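Local coordinates for protein putative glycosyl hydrolase (Bacteroides thetaiotaomicron VPI-5482, PDB 3K11) that is a putative glycoside hydrolase of the family 88 type, probably cleaving glycosidic bonds, though its substrate is not established, at residues G22-L27 with D423-Y428; H418-D423 with Q433-P438; D186-R191 with F233-D238. All blocks are in the same frame, centred on the assembly; numbering follows the deposited sequence.

Interaction 1: G22-L27 with D423-Y428. With EDO (1,2-ethanediol), chain C; EDO (1,2-ethanediol), chain J; EDO (1,2-ethanediol), chain S.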
ATOM      1  N   GLY A  22      16.329   3.335 -15.192  1.00 26.25           N
ATOM      2  CA  GLY A  22      16.189   4.442 -16.128  1.00 27.89           C
ATOM      3  C   GLY A  22      17.268   5.490 -15.869  1.00 27.64           C
ATOM      4  O   GLY A  22      18.236   5.228 -15.152  1.00 29.05           O
ATOM      5  N   THR A  23      17.112   6.682 -16.437  0.50 26.29           N
ATOM      6  CA  THR A  23      18.094   7.744 -16.212  0.50 25.40           C
ATOM      7  C   THR A  23      17.717   8.524 -14.943  0.50 26.22           C
ATOM      8  O   THR A  23      16.559   8.518 -14.526  0.50 26.91           O
ATOM      9  CB  THR A  23      18.189   8.695 -17.413  0.50 25.86           C
ATOM     10  OG1 THR A  23      16.890   9.186 -17.728  0.50 21.87           O
ATOM     11  CG2 THR A  23      18.774   7.976 -18.641  0.50 24.01           C
ATOM     12  N   TYR A  24      18.715   9.142 -14.315  1.00 24.43           N
ATOM     13  CA  TYR A  24      18.531   9.909 -13.086  1.00 23.65           C
ATOM     14  C   TYR A  24      19.532  11.060 -13.109  1.00 23.34           C
ATOM     15  O   TYR A  24      20.570  10.965 -13.716  1.00 25.23           O
ATOM     16  CB  TYR A  24      18.807   9.039 -11.835  1.00 22.81           C
ATOM     17  CG  TYR A  24      18.527   9.789 -10.544  1.00 21.46           C
ATOM     18  CD1 TYR A  24      17.236   9.846 -10.009  1.00 21.43           C
ATOM     19  CD2 TYR A  24      19.525  10.523  -9.909  1.00 23.00           C
ATOM     20  CE1 TYR A  24      16.982  10.604  -8.885  1.00 22.81           C
ATOM     21  CE2 TYR A  24      19.266  11.259  -8.749  1.00 23.64           C
ATOM     22  CZ  TYR A  24      17.989  11.317  -8.268  1.00 25.96           C
ATOM     23  OH  TYR A  24      17.711  12.048  -7.156  1.00 23.27           O
ATOM     24  N   GLY A  25      19.172  12.187 -12.503  1.00 23.28           N
ATOM     25  CA  GLY A  25      20.145  13.238 -12.262  1.00 24.37           C
ATOM     26  C   GLY A  25      19.984  14.431 -13.178  1.00 24.17           C
ATOM     27  O   GLY A  25      18.872  14.846 -13.517  1.00 26.29           O
ATOM     28  N   ASP A  26      21.123  14.951 -13.577  1.00 24.22           N
ATOM     29  CA  ASP A  26      21.177  16.139 -14.414  1.00 28.18           C
ATOM     30  C   ASP A  26      20.345  15.990 -15.675  1.00 28.81           C
ATOM     31  O   ASP A  26      20.276  14.912 -16.267  1.00 28.59           O
ATOM     32  CB  ASP A  26      22.618  16.423 -14.839  1.00 31.77           C
ATOM     33  CG  ASP A  26      23.521  16.886 -13.682  1.00 40.15           C
ATOM     34  OD1 ASP A  26      23.047  17.414 -12.665  1.00 34.07           O
ATOM     35  OD2 ASP A  26      24.748  16.729 -13.838  1.00 45.51           O
ATOM     36  N   LEU A  27      19.743  17.111 -16.074  1.00 25.96           N
ATOM     37  CA  LEU A  27      18.930  17.223 -17.246  1.00 26.94           C
ATOM     38  C   LEU A  27      19.205  18.632 -17.802  1.00 29.00           C
ATOM     39  O   LEU A  27      19.166  19.605 -17.039  1.00 29.86           O
ATOM     40  CB  LEU A  27      17.489  17.080 -16.804  1.00 27.15           C
ATOM     41  CG  LEU A  27      16.387  17.110 -17.842  1.00 31.01           C
ATOM     42  CD1 LEU A  27      16.627  15.942 -18.815  1.00 28.32           C
ATOM     43  CD2 LEU A  27      14.988  17.051 -17.109  1.00 25.74           C
ATOM     44  N   ASP A 423      24.948  15.497  -2.878  1.00 22.97           N
ATOM     45  CA  ASP A 423      24.886  14.210  -2.153  1.00 23.90           C
ATOM     46  C   ASP A 423      24.132  13.145  -2.977  1.00 26.58           C
ATOM     47  O   ASP A 423      23.445  12.315  -2.428  1.00 25.08           O
ATOM     48  CB  ASP A 423      24.222  14.485  -0.794  1.00 23.76           C
ATOM     49  CG  ASP A 423      24.783  13.694   0.333  1.00 27.67           C
ATOM     50  OD1 ASP A 423      25.688  12.861   0.144  1.00 26.72           O
ATOM     51  OD2 ASP A 423      24.271  13.925   1.424  1.00 24.30           O
ATOM     52  N   SER A 424      24.300  13.174  -4.314  1.00 24.19           N
ATOM     53  CA  SER A 424      23.785  12.172  -5.230  1.00 25.29           C
ATOM     54  C   SER A 424      22.297  12.290  -5.489  1.00 23.54           C
ATOM     55  O   SER A 424      21.722  11.402  -6.128  1.00 22.61           O
ATOM     56  CB  SER A 424      24.098  10.739  -4.729  1.00 28.60           C
ATOM     57  OG  SER A 424      25.486  10.521  -4.557  1.00 28.21           O
ATOM     58  N   ALA A 425      21.672  13.361  -4.994  1.00 22.72           N
ATOM     59  CA  ALA A 425      20.227  13.624  -5.189  1.00 22.24           C
ATOM     60  C   ALA A 425      20.042  14.922  -5.985  1.00 23.15           C
ATOM     61  O   ALA A 425      20.755  15.889  -5.768  1.00 23.27           O
ATOM     62  CB  ALA A 425      19.514  13.769  -3.809  1.00 21.14           C
ATOM     63  N   VAL A 426      19.030  14.950  -6.852  1.00 22.81           N
ATOM     64  CA  VAL A 426      18.650  16.175  -7.537  1.00 22.13           C
ATOM     65  C   VAL A 426      18.083  17.150  -6.518  1.00 24.89           C
ATOM     66  O   VAL A 426      17.177  16.791  -5.758  1.00 22.61           O
ATOM     67  CB  VAL A 426      17.600  15.885  -8.612  1.00 22.32           C
ATOM     68  CG1 VAL A 426      17.022  17.188  -9.177  1.00 24.91           C
ATOM     69  CG2 VAL A 426      18.182  14.987  -9.731  1.00 22.17           C
ATOM     70  N   GLN A 427      18.655  18.364  -6.444  1.00 22.76           N
ATOM     71  CA  GLN A 427      18.122  19.426  -5.607  1.00 21.87           C
ATOM     72  C   GLN A 427      17.875  20.673  -6.411  1.00 24.12           C
ATOM     73  O   GLN A 427      18.657  21.013  -7.289  1.00 24.45           O
ATOM     74  CB  GLN A 427      19.055  19.715  -4.433  1.00 23.14           C
ATOM     75  CG  GLN A 427      19.095  18.583  -3.399  1.00 24.53           C
ATOM     76  CD  GLN A 427      17.851  18.518  -2.504  1.00 24.29           C
ATOM     77  OE1 GLN A 427      17.112  19.495  -2.399  1.00 24.48           O
ATOM     78  NE2 GLN A 427      17.674  17.403  -1.774  1.00 25.60           N
ATOM     79  N   TYR A 428      16.768  21.354  -6.115  1.00 23.76           N
ATOM     80  CA  TYR A 428      16.415  22.594  -6.802  1.00 23.32           C
ATOM     81  C   TYR A 428      16.886  23.814  -6.048  1.00 22.41           C
ATOM     82  O   TYR A 428      16.577  23.962  -4.864  1.00 22.28           O
ATOM     83  CB  TYR A 428      14.904  22.650  -7.096  1.00 24.12           C
ATOM     84  CG  TYR A 428      14.589  22.113  -8.470  1.00 24.77           C
ATOM     85  CD1 TYR A 428      14.906  20.802  -8.820  1.00 22.84           C
ATOM     86  CD2 TYR A 428      14.028  22.915  -9.449  1.00 23.41           C
ATOM     87  CE1 TYR A 428      14.678  20.324 -10.106  1.00 22.04           C
ATOM     88  CE2 TYR A 428      13.784  22.444 -10.724  1.00 25.10           C
ATOM     89  CZ  TYR A 428      14.135  21.128 -11.071  1.00 22.66           C
ATOM     90  OH  TYR A 428      13.895  20.627 -12.360  1.00 23.07           O
TER
HETATM   91  C1  EDO C   2      15.524   6.161 -12.510  1.00 31.34           C
HETATM   92  O1  EDO C   2      15.019   6.337 -13.843  1.00 29.71           O
HETATM   93  C2  EDO C   2      14.870   4.960 -11.889  1.00 28.09           C
HETATM   94  O2  EDO C   2      15.256   3.710 -12.527  1.00 27.94           O
HETATM   95  C1  EDO J   9      26.073  10.669   3.336  1.00 41.11           C
HETATM   96  O1  EDO J   9      25.718  10.787   1.950  1.00 44.53           O
HETATM   97  C2  EDO J   9      25.267  11.604   4.212  1.00 31.40           C
HETATM   98  O2  EDO J   9      25.223  12.865   3.556  1.00 37.91           O
HETATM   99  C1  EDO S  18      23.240  10.264 -11.141  1.00 64.63           C
HETATM  100  O1  EDO S  18      23.696   9.509  -9.983  1.00 54.32           O
HETATM  101  C2  EDO S  18      23.652   9.642 -12.478  1.00 68.45           C
HETATM  102  O2  EDO S  18      22.850   8.495 -12.842  1.00 64.34           O
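The phenol oxygen of Tyr24 is gripped from two subunits: Val426 N donates to Tyr24 OH over 3.2 Å, at a nearly straight N-H...O angle of 168°, and Asp383 of the second subunit is hydrogen-bonded to the same oxygen through OD2. The partner strand, 425-427, is the second strand of a short antiparallel beta hairpin with 420-422 near the C terminus, and the N-terminal segment 22-27, just ahead of helix 29-45, lies against it.

The first torsion of Tyr24 sets CG anti to the backbone N (chi1 -176°). The far end of the ring meets the turn of the hairpin, with Tyr24 CE2 3.6 Å from Ser424 O. Ala425 CA lies at the ring edge, near its plane, 3.6 Å from Tyr24 OH. Val426 points toward the loop and slides past the tyrosine in the opposite direction; its CG2 comes obliquely to the ring, 4.0 Å from Tyr24 CZ. An alanine in place of Tyr24 would probably leave Val426 N and the Asp383 carboxylate of the second subunit without this shared partner and open a gap beside Val426 CG2. Tyr20 stacks on the tyrosine ring, and Phe386 of the second subunit also packs against it, which places the residue at the junction of loop, hairpin and neighbouring subunit.

Gly25 carries the rest of the contact. At its backbone angles a CB would be jammed against the carbonyl oxygen of Tyr24. Gly25 O turns to helix 347-362, accepting from Gln355 and His359. On the hairpin side, the methyl CG2 of Val426 sits 3.6 Å from Gly25 CA.

Interaction 2: H418-D423 with Q433-P438. With EDO (1,2-ethanediol), chain J.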
ATOM      1  N   HIS A 418      17.730  26.551 -10.881  1.00 26.94           N
ATOM      2  CA  HIS A 418      19.119  26.093 -10.993  1.00 26.58           C
ATOM      3  C   HIS A 418      19.359  24.774 -10.265  1.00 25.75           C
ATOM      4  O   HIS A 418      20.096  24.722  -9.288  1.00 26.77           O
ATOM      5  CB  HIS A 418      20.035  27.166 -10.443  1.00 28.84           C
ATOM      6  CG  HIS A 418      19.894  28.463 -11.167  1.00 31.53           C
ATOM      7  ND1 HIS A 418      20.486  28.684 -12.388  1.00 37.44           N
ATOM      8  CD2 HIS A 418      19.158  29.568 -10.893  1.00 35.48           C
ATOM      9  CE1 HIS A 418      20.142  29.885 -12.823  1.00 37.45           C
ATOM     10  NE2 HIS A 418      19.343  30.443 -11.932  1.00 37.73           N
ATOM     11  N   PRO A 419      18.729  23.706 -10.727  1.00 26.55           N
ATOM     12  CA  PRO A 419      18.918  22.430 -10.063  1.00 24.72           C
ATOM     13  C   PRO A 419      20.344  21.933 -10.194  1.00 25.44           C
ATOM     14  O   PRO A 419      21.036  22.283 -11.158  1.00 27.62           O
ATOM     15  CB  PRO A 419      17.946  21.508 -10.796  1.00 26.49           C
ATOM     16  CG  PRO A 419      17.741  22.125 -12.095  1.00 26.06           C
ATOM     17  CD  PRO A 419      17.853  23.594 -11.893  1.00 26.92           C
ATOM     18  N   GLN A 420      20.771  21.130  -9.218  1.00 25.87           N
ATOM     19  CA  GLN A 420      22.104  20.630  -9.140  1.00 26.19           C
ATOM     20  C   GLN A 420      22.126  19.397  -8.246  1.00 24.27           C
ATOM     21  O   GLN A 420      21.363  19.273  -7.287  1.00 24.44           O
ATOM     22  CB  GLN A 420      22.998  21.752  -8.578  1.00 25.96           C
ATOM     23  CG  GLN A 420      24.427  21.400  -8.397  1.00 34.12           C
ATOM     24  CD  GLN A 420      25.340  22.614  -8.293  1.00 27.77           C
ATOM     25  OE1 GLN A 420      24.911  23.757  -8.501  1.00 34.09           O
ATOM     26  NE2 GLN A 420      26.611  22.366  -7.940  1.00 27.11           N
HETATM   27  N   MSE A 421      23.017  18.475  -8.563  1.00 24.30           N
HETATM   28  CA  MSE A 421      23.186  17.291  -7.757  1.00 24.90           C
HETATM   29  C   MSE A 421      23.870  17.699  -6.446  1.00 24.26           C
HETATM   30  O   MSE A 421      24.816  18.500  -6.425  1.00 22.41           O
HETATM   31  CB  MSE A 421      24.021  16.254  -8.535  1.00 24.64           C
HETATM   32  CG  MSE A 421      23.298  15.684  -9.778  1.00 27.08           C
HETATM   33 SE   MSE A 421      22.022  14.407  -9.220  0.75 27.90          SE
HETATM   34  CE  MSE A 421      23.125  13.000  -8.737  1.00 36.72           C
ATOM     35  N   ASN A 422      23.368  17.165  -5.349  1.00 22.20           N
ATOM     36  CA  ASN A 422      23.938  17.386  -4.029  1.00 22.25           C
ATOM     37  C   ASN A 422      23.822  16.075  -3.272  1.00 23.75           C
ATOM     38  O   ASN A 422      22.730  15.581  -3.058  1.00 25.03           O
ATOM     39  CB  ASN A 422      23.198  18.521  -3.318  1.00 23.90           C
ATOM     40  CG  ASN A 422      23.916  18.997  -2.096  1.00 22.73           C
ATOM     41  OD1 ASN A 422      24.720  18.267  -1.510  1.00 25.05           O
ATOM     42  ND2 ASN A 422      23.627  20.222  -1.685  1.00 21.28           N
ATOM     43  N   ASP A 423      24.948  15.497  -2.878  1.00 22.97           N
ATOM     44  CA  ASP A 423      24.886  14.210  -2.153  1.00 23.90           C
ATOM     45  C   ASP A 423      24.132  13.145  -2.977  1.00 26.58           C
ATOM     46  O   ASP A 423      23.445  12.315  -2.428  1.00 25.08           O
ATOM     47  CB  ASP A 423      24.222  14.485  -0.794  1.00 23.76           C
ATOM     48  CG  ASP A 423      24.783  13.694   0.333  1.00 27.67           C
ATOM     49  OD1 ASP A 423      25.688  12.861   0.144  1.00 26.72           O
ATOM     50  OD2 ASP A 423      24.271  13.925   1.424  1.00 24.30           O
ATOM     51  N   GLN A 433      24.252  27.871  -7.543  1.00 32.32           N
ATOM     52  CA  GLN A 433      25.202  27.615  -6.484  1.00 33.35           C
ATOM     53  C   GLN A 433      26.580  27.678  -7.085  1.00 34.39           C
ATOM     54  O   GLN A 433      26.821  27.116  -8.138  1.00 35.41           O
ATOM     55  CB  GLN A 433      24.918  26.247  -5.868  1.00 32.31           C
ATOM     56  CG  GLN A 433      23.526  26.173  -5.266  1.00 30.84           C
ATOM     57  CD  GLN A 433      23.313  27.202  -4.217  1.00 30.46           C
ATOM     58  OE1 GLN A 433      23.953  27.157  -3.179  1.00 30.60           O
ATOM     59  NE2 GLN A 433      22.386  28.137  -4.463  1.00 29.31           N
ATOM     60  N   LYS A 434      27.492  28.353  -6.420  1.00 37.17           N
ATOM     61  CA  LYS A 434      28.803  28.594  -7.028  1.00 41.07           C
ATOM     62  C   LYS A 434      29.778  27.525  -6.554  1.00 39.39           C
ATOM     63  O   LYS A 434      30.713  27.797  -5.778  1.00 39.61           O
ATOM     64  CB  LYS A 434      29.268  30.001  -6.665  1.00 42.11           C
ATOM     65  CG  LYS A 434      28.299  31.111  -7.080  1.00 45.72           C
ATOM     66  CD  LYS A 434      28.855  32.482  -6.664  1.00 50.03           C
ATOM     67  CE  LYS A 434      27.985  33.656  -7.124  1.00 58.72           C
ATOM     68  NZ  LYS A 434      26.756  33.808  -6.283  1.00 70.15           N
ATOM     69  N   THR A 435      29.511  26.297  -6.975  1.00 37.40           N
ATOM     70  CA  THR A 435      30.293  25.147  -6.565  1.00 36.56           C
ATOM     71  C   THR A 435      30.061  23.973  -7.517  1.00 35.33           C
ATOM     72  O   THR A 435      29.010  23.850  -8.168  1.00 37.84           O
ATOM     73  CB  THR A 435      29.971  24.709  -5.119  1.00 37.13           C
ATOM     74  OG1 THR A 435      30.945  23.754  -4.677  1.00 35.06           O
ATOM     75  CG2 THR A 435      28.557  24.106  -5.017  1.00 34.92           C
ATOM     76  N   THR A 436      31.086  23.138  -7.599  1.00 34.33           N
ATOM     77  CA  THR A 436      31.059  21.893  -8.318  1.00 33.77           C
ATOM     78  C   THR A 436      31.298  20.743  -7.324  1.00 33.05           C
ATOM     79  O   THR A 436      31.444  19.592  -7.737  1.00 33.72           O
ATOM     80  CB  THR A 436      32.145  21.852  -9.451  1.00 35.41           C
ATOM     81  OG1 THR A 436      33.437  22.195  -8.899  1.00 38.67           O
ATOM     82  CG2 THR A 436      31.789  22.800 -10.566  1.00 38.65           C
ATOM     83  N   ALA A 437      31.319  21.038  -6.024  1.00 31.61           N
ATOM     84  CA  ALA A 437      31.487  20.011  -5.005  1.00 29.68           C
ATOM     85  C   ALA A 437      30.256  19.088  -5.065  1.00 29.68           C
ATOM     86  O   ALA A 437      29.116  19.567  -5.212  1.00 31.11           O
ATOM     87  CB  ALA A 437      31.616  20.635  -3.602  1.00 26.47           C
ATOM     88  N   PRO A 438      30.479  17.773  -4.977  1.00 30.98           N
ATOM     89  CA  PRO A 438      29.343  16.835  -4.995  1.00 29.73           C
ATOM     90  C   PRO A 438      28.361  16.988  -3.850  1.00 27.73           C
ATOM     91  O   PRO A 438      27.212  16.561  -3.982  1.00 24.20           O
ATOM     92  CB  PRO A 438      30.017  15.471  -4.830  1.00 32.42           C
ATOM     93  CG  PRO A 438      31.383  15.665  -5.174  1.00 37.84           C
ATOM     94  CD  PRO A 438      31.762  17.059  -4.905  1.00 31.20           C
TER
HETATM   95  C1  EDO J   9      26.073  10.669   3.336  1.00 41.11           C
HETATM   96  O1  EDO J   9      25.718  10.787   1.950  1.00 44.53           O
HETATM   97  C2  EDO J   9      25.267  11.604   4.212  1.00 31.40           C
HETATM   98  O2  EDO J   9      25.223  12.865   3.556  1.00 37.91           O
HETATM   99  O   HOH W   1      22.767  25.570  -8.706  1.00 33.20           O
HETATM  100  O   HOH W   2      27.221  19.631  -7.176  1.00 32.92           O
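Strand 420-422 and the irregular segment 433-438 draw together most closely at Asn422 and Pro438, whose CA atoms are 5.5 Å apart, and Asp423 N donates to Pro438 O at 2.7 Å, with a CA-H...O contact from Asn422 CA to the same oxygen.

Away from that end, Gln420 spans the gap. With CG anti to the backbone N (chi1 179°) and the chain extended beyond it, its amide reaches Thr435, where NE2 donates to Thr435 O at 2.8 Å; the nitrogen lies above the plane of that carbonyl, while the oxygen stays close to the glutamine's own amide plane. Gln420 OE1 rests 3.6 Å from Gln433 CB and also accepts from Lys432.

Two waters bridge the segments. One donates to His418 O and Gln420 OE1 and accepts from Gln433 N; the other accepts from Gln420 NE2 and donates to Met421 O and Ala437 O. Both ends of the Gln420 amide are therefore held by protein and water together, which would fix its rotation.

The segment 433-438 keeps its bend through Thr435 OG1, which accepts from Ala437 N at 3.1 Å. This is an ST turn, preceded by an inverse gamma turn centred on Lys434, in a C-terminal tail that returns to the first strand, 420-422, of a two-stranded beta hairpin.

Interaction 3: D186-R191 with F233-D238. With EDO (1,2-ethanediol), chain I.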
ATOM      1  N   ASP A 186     -28.103  20.024 -11.405  1.00 23.02           N
ATOM      2  CA  ASP A 186     -27.351  21.168 -10.944  1.00 22.97           C
ATOM      3  C   ASP A 186     -26.423  21.768 -11.990  1.00 25.01           C
ATOM      4  O   ASP A 186     -25.677  22.690 -11.683  1.00 24.05           O
ATOM      5  CB  ASP A 186     -26.589  20.830  -9.691  1.00 24.54           C
ATOM      6  CG  ASP A 186     -25.394  19.953  -9.938  1.00 29.08           C
ATOM      7  OD1 ASP A 186     -25.127  19.515 -11.075  1.00 23.54           O
ATOM      8  OD2 ASP A 186     -24.716  19.695  -8.944  1.00 25.24           O
ATOM      9  N   GLY A 187     -26.467  21.261 -13.215  1.00 24.79           N
ATOM     10  CA  GLY A 187     -25.719  21.871 -14.322  1.00 24.51           C
ATOM     11  C   GLY A 187     -24.395  21.190 -14.601  1.00 24.87           C
ATOM     12  O   GLY A 187     -23.754  21.499 -15.586  1.00 21.72           O
ATOM     13  N   THR A 188     -23.937  20.307 -13.728  1.00 22.33           N
ATOM     14  CA  THR A 188     -22.645  19.625 -13.925  1.00 23.73           C
ATOM     15  C   THR A 188     -22.628  18.783 -15.215  1.00 24.51           C
ATOM     16  O   THR A 188     -23.539  18.005 -15.475  1.00 24.33           O
ATOM     17  CB  THR A 188     -22.277  18.691 -12.748  1.00 23.66           C
ATOM     18  OG1 THR A 188     -22.543  19.317 -11.484  1.00 23.43           O
ATOM     19  CG2 THR A 188     -20.799  18.192 -12.879  1.00 22.57           C
ATOM     20  N   PHE A 189     -21.617  18.992 -16.051  1.00 22.68           N
ATOM     21  CA  PHE A 189     -21.486  18.174 -17.275  1.00 23.98           C
ATOM     22  C   PHE A 189     -21.513  16.690 -16.881  1.00 21.94           C
ATOM     23  O   PHE A 189     -20.744  16.285 -16.038  1.00 25.40           O
ATOM     24  CB  PHE A 189     -20.182  18.467 -18.006  1.00 20.26           C
ATOM     25  CG  PHE A 189     -20.071  19.882 -18.547  1.00 20.16           C
ATOM     26  CD1 PHE A 189     -21.059  20.415 -19.339  1.00 25.11           C
ATOM     27  CD2 PHE A 189     -18.910  20.628 -18.330  1.00 23.57           C
ATOM     28  CE1 PHE A 189     -20.915  21.709 -19.875  1.00 26.46           C
ATOM     29  CE2 PHE A 189     -18.780  21.904 -18.877  1.00 23.72           C
ATOM     30  CZ  PHE A 189     -19.772  22.424 -19.618  1.00 23.09           C
ATOM     31  N   ALA A 190     -22.368  15.888 -17.556  1.00 23.38           N
ATOM     32  CA  ALA A 190     -22.590  14.482 -17.202  1.00 23.32           C
ATOM     33  C   ALA A 190     -22.791  13.636 -18.444  1.00 25.67           C
ATOM     34  O   ALA A 190     -22.848  14.152 -19.584  1.00 22.91           O
ATOM     35  CB  ALA A 190     -23.828  14.375 -16.308  1.00 19.07           C
ATOM     36  N   ARG A 191     -22.883  12.333 -18.222  1.00 22.54           N
ATOM     37  CA  ARG A 191     -23.166  11.352 -19.274  1.00 25.02           C
ATOM     38  C   ARG A 191     -24.250  10.422 -18.807  1.00 24.61           C
ATOM     39  O   ARG A 191     -24.497  10.286 -17.612  1.00 24.21           O
ATOM     40  CB  ARG A 191     -21.922  10.535 -19.619  1.00 26.67           C
ATOM     41  CG  ARG A 191     -20.720  11.377 -19.934  1.00 21.97           C
ATOM     42  CD  ARG A 191     -19.674  10.595 -20.652  1.00 26.33           C
ATOM     43  NE  ARG A 191     -18.413  11.328 -20.666  1.00 23.65           N
ATOM     44  CZ  ARG A 191     -17.283  10.857 -21.171  1.00 29.09           C
ATOM     45  NH1 ARG A 191     -17.246   9.665 -21.731  1.00 26.21           N
ATOM     46  NH2 ARG A 191     -16.181  11.583 -21.104  1.00 26.74           N
ATOM     47  N   PHE A 233     -16.090  23.147 -11.847  1.00 21.91           N
ATOM     48  CA  PHE A 233     -14.944  22.576 -11.103  1.00 21.58           C
ATOM     49  C   PHE A 233     -15.377  22.108  -9.731  1.00 24.27           C
ATOM     50  O   PHE A 233     -15.077  20.999  -9.317  1.00 24.72           O
ATOM     51  CB  PHE A 233     -13.814  23.589 -10.982  1.00 23.77           C
ATOM     52  CG  PHE A 233     -12.539  23.002 -10.415  1.00 25.18           C
ATOM     53  CD1 PHE A 233     -12.325  22.920  -9.027  1.00 26.39           C
ATOM     54  CD2 PHE A 233     -11.543  22.548 -11.249  1.00 26.05           C
ATOM     55  CE1 PHE A 233     -11.174  22.358  -8.518  1.00 27.97           C
ATOM     56  CE2 PHE A 233     -10.347  21.940 -10.695  1.00 24.65           C
ATOM     57  CZ  PHE A 233     -10.190  21.851  -9.367  1.00 26.39           C
ATOM     58  N   LEU A 234     -16.085  22.964  -9.003  1.00 24.19           N
ATOM     59  CA  LEU A 234     -16.380  22.648  -7.617  1.00 23.62           C
ATOM     60  C   LEU A 234     -17.483  21.606  -7.482  1.00 24.91           C
ATOM     61  O   LEU A 234     -17.482  20.783  -6.546  1.00 23.75           O
ATOM     62  CB  LEU A 234     -16.758  23.932  -6.894  1.00 25.98           C
ATOM     63  CG  LEU A 234     -15.698  25.035  -6.734  1.00 21.28           C
ATOM     64  CD1 LEU A 234     -16.360  26.250  -6.104  1.00 22.99           C
ATOM     65  CD2 LEU A 234     -14.457  24.565  -5.892  1.00 26.32           C
ATOM     66  N   GLN A 235     -18.402  21.586  -8.425  1.00 23.30           N
ATOM     67  CA  GLN A 235     -19.496  20.571  -8.405  1.00 22.95           C
ATOM     68  C   GLN A 235     -18.964  19.177  -8.718  1.00 23.48           C
ATOM     69  O   GLN A 235     -19.455  18.181  -8.176  1.00 24.37           O
ATOM     70  CB  GLN A 235     -20.635  21.012  -9.352  1.00 24.02           C
ATOM     71  CG  GLN A 235     -21.476  22.121  -8.723  1.00 24.53           C
ATOM     72  CD  GLN A 235     -22.646  22.617  -9.538  1.00 29.20           C
ATOM     73  OE1 GLN A 235     -23.348  23.526  -9.072  1.00 24.74           O
ATOM     74  NE2 GLN A 235     -22.867  22.072 -10.738  1.00 23.37           N
ATOM     75  N   PHE A 236     -17.998  19.084  -9.651  1.00 22.93           N
ATOM     76  CA  PHE A 236     -17.265  17.841  -9.881  1.00 22.64           C
ATOM     77  C   PHE A 236     -16.464  17.485  -8.623  1.00 22.30           C
ATOM     78  O   PHE A 236     -16.533  16.378  -8.108  1.00 24.40           O
ATOM     79  CB  PHE A 236     -16.256  17.947 -11.045  1.00 22.45           C
ATOM     80  CG  PHE A 236     -16.825  17.656 -12.413  1.00 20.00           C
ATOM     81  CD1 PHE A 236     -16.928  16.371 -12.866  1.00 24.69           C
ATOM     82  CD2 PHE A 236     -17.170  18.672 -13.283  1.00 22.72           C
ATOM     83  CE1 PHE A 236     -17.421  16.084 -14.138  1.00 20.84           C
ATOM     84  CE2 PHE A 236     -17.682  18.374 -14.567  1.00 22.92           C
ATOM     85  CZ  PHE A 236     -17.804  17.086 -14.974  1.00 24.38           C
ATOM     86  N   ALA A 237     -15.635  18.405  -8.164  1.00 21.47           N
ATOM     87  CA  ALA A 237     -14.698  18.052  -7.064  1.00 20.75           C
ATOM     88  C   ALA A 237     -15.411  17.636  -5.783  1.00 25.67           C
ATOM     89  O   ALA A 237     -14.938  16.734  -5.127  1.00 23.55           O
ATOM     90  CB  ALA A 237     -13.655  19.189  -6.815  1.00 23.74           C
ATOM     91  N   ASP A 238     -16.548  18.268  -5.467  0.50 24.89           N
ATOM     92  CA  ASP A 238     -17.353  17.913  -4.274  0.50 24.76           C
ATOM     93  C   ASP A 238     -17.597  16.428  -4.226  0.50 25.09           C
ATOM     94  O   ASP A 238     -17.370  15.753  -3.202  0.50 24.41           O
ATOM     95  CB  ASP A 238     -18.717  18.614  -4.313  0.50 23.55           C
ATOM     96  CG  ASP A 238     -19.576  18.312  -3.083  0.50 26.84           C
ATOM     97  OD1 ASP A 238     -19.035  18.499  -1.969  0.50 25.99           O
ATOM     98  OD2 ASP A 238     -20.741  17.858  -3.250  0.50 32.56           O
TER
HETATM   99  C1  EDO I   8     -12.758  10.447 -22.723  1.00 30.18           C
HETATM  100  O1  EDO I   8     -13.362  11.415 -21.871  1.00 28.96           O
HETATM  101  C2  EDO I   8     -13.482   9.132 -22.513  1.00 34.44           C
HETATM  102  O2  EDO I   8     -14.630   9.164 -23.327  1.00 32.74           O
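One face of the Phe236 ring carries the methyl CG2 of Thr188, a CH-pi contact 3.7 Å from the ring centroid, while Phe189 O approaches the same ring obliquely and Phe189 CB meets Phe236 CZ. The second flat pair is the Asp186 carboxylate and the Gln235 amide, which meet tip to tip and stack with their planes only 16° apart. Here an Asx turn in the loop after helix 167-180 packs on helix 222-240, within the alpha/alpha barrel of helical hairpins expected of the glycoside hydrolase 88 family.

Gln235 stretches from the helix with its chain extended beyond CG (chi2 -179°), and its NE2 is shared between two acceptors: Asp186 O at 3.0 Å, approached from above the carbonyl plane, and Thr188 OG1 at 2.9 Å. Arg239, one turn further along the helix, forms a salt bridge with Asp186 OD2, and Lys231 also donates to Asp186 O.

The turn itself is tied at Asp186 OD1. From the same face of the carboxylate it receives Thr188 N at 3.0 Å and the hydroxyl Thr188 OG1 at 2.6 Å.

Starting at the N terminus, the loop 22-27 is separated by 395 residues, rather more than half of them helical, from its partner 423-428 in interaction 1. Nested inside is interaction 3, a local closure of 41 residues between 186-191 and helix 222-240, on the opposite side of the chain's centre and about 40 Å away, centre to centre. Interaction 2 follows it in series and crosses interaction 1: 418-423 opens inside the loop closed by interaction 1 and overlaps 423-428 at Asp423, while 433-438 lies beyond it. The two share the 420-422/425-427 hairpin, so the N-terminal loop and the C-terminal tail are both fastened to one hairpin beside the second subunit.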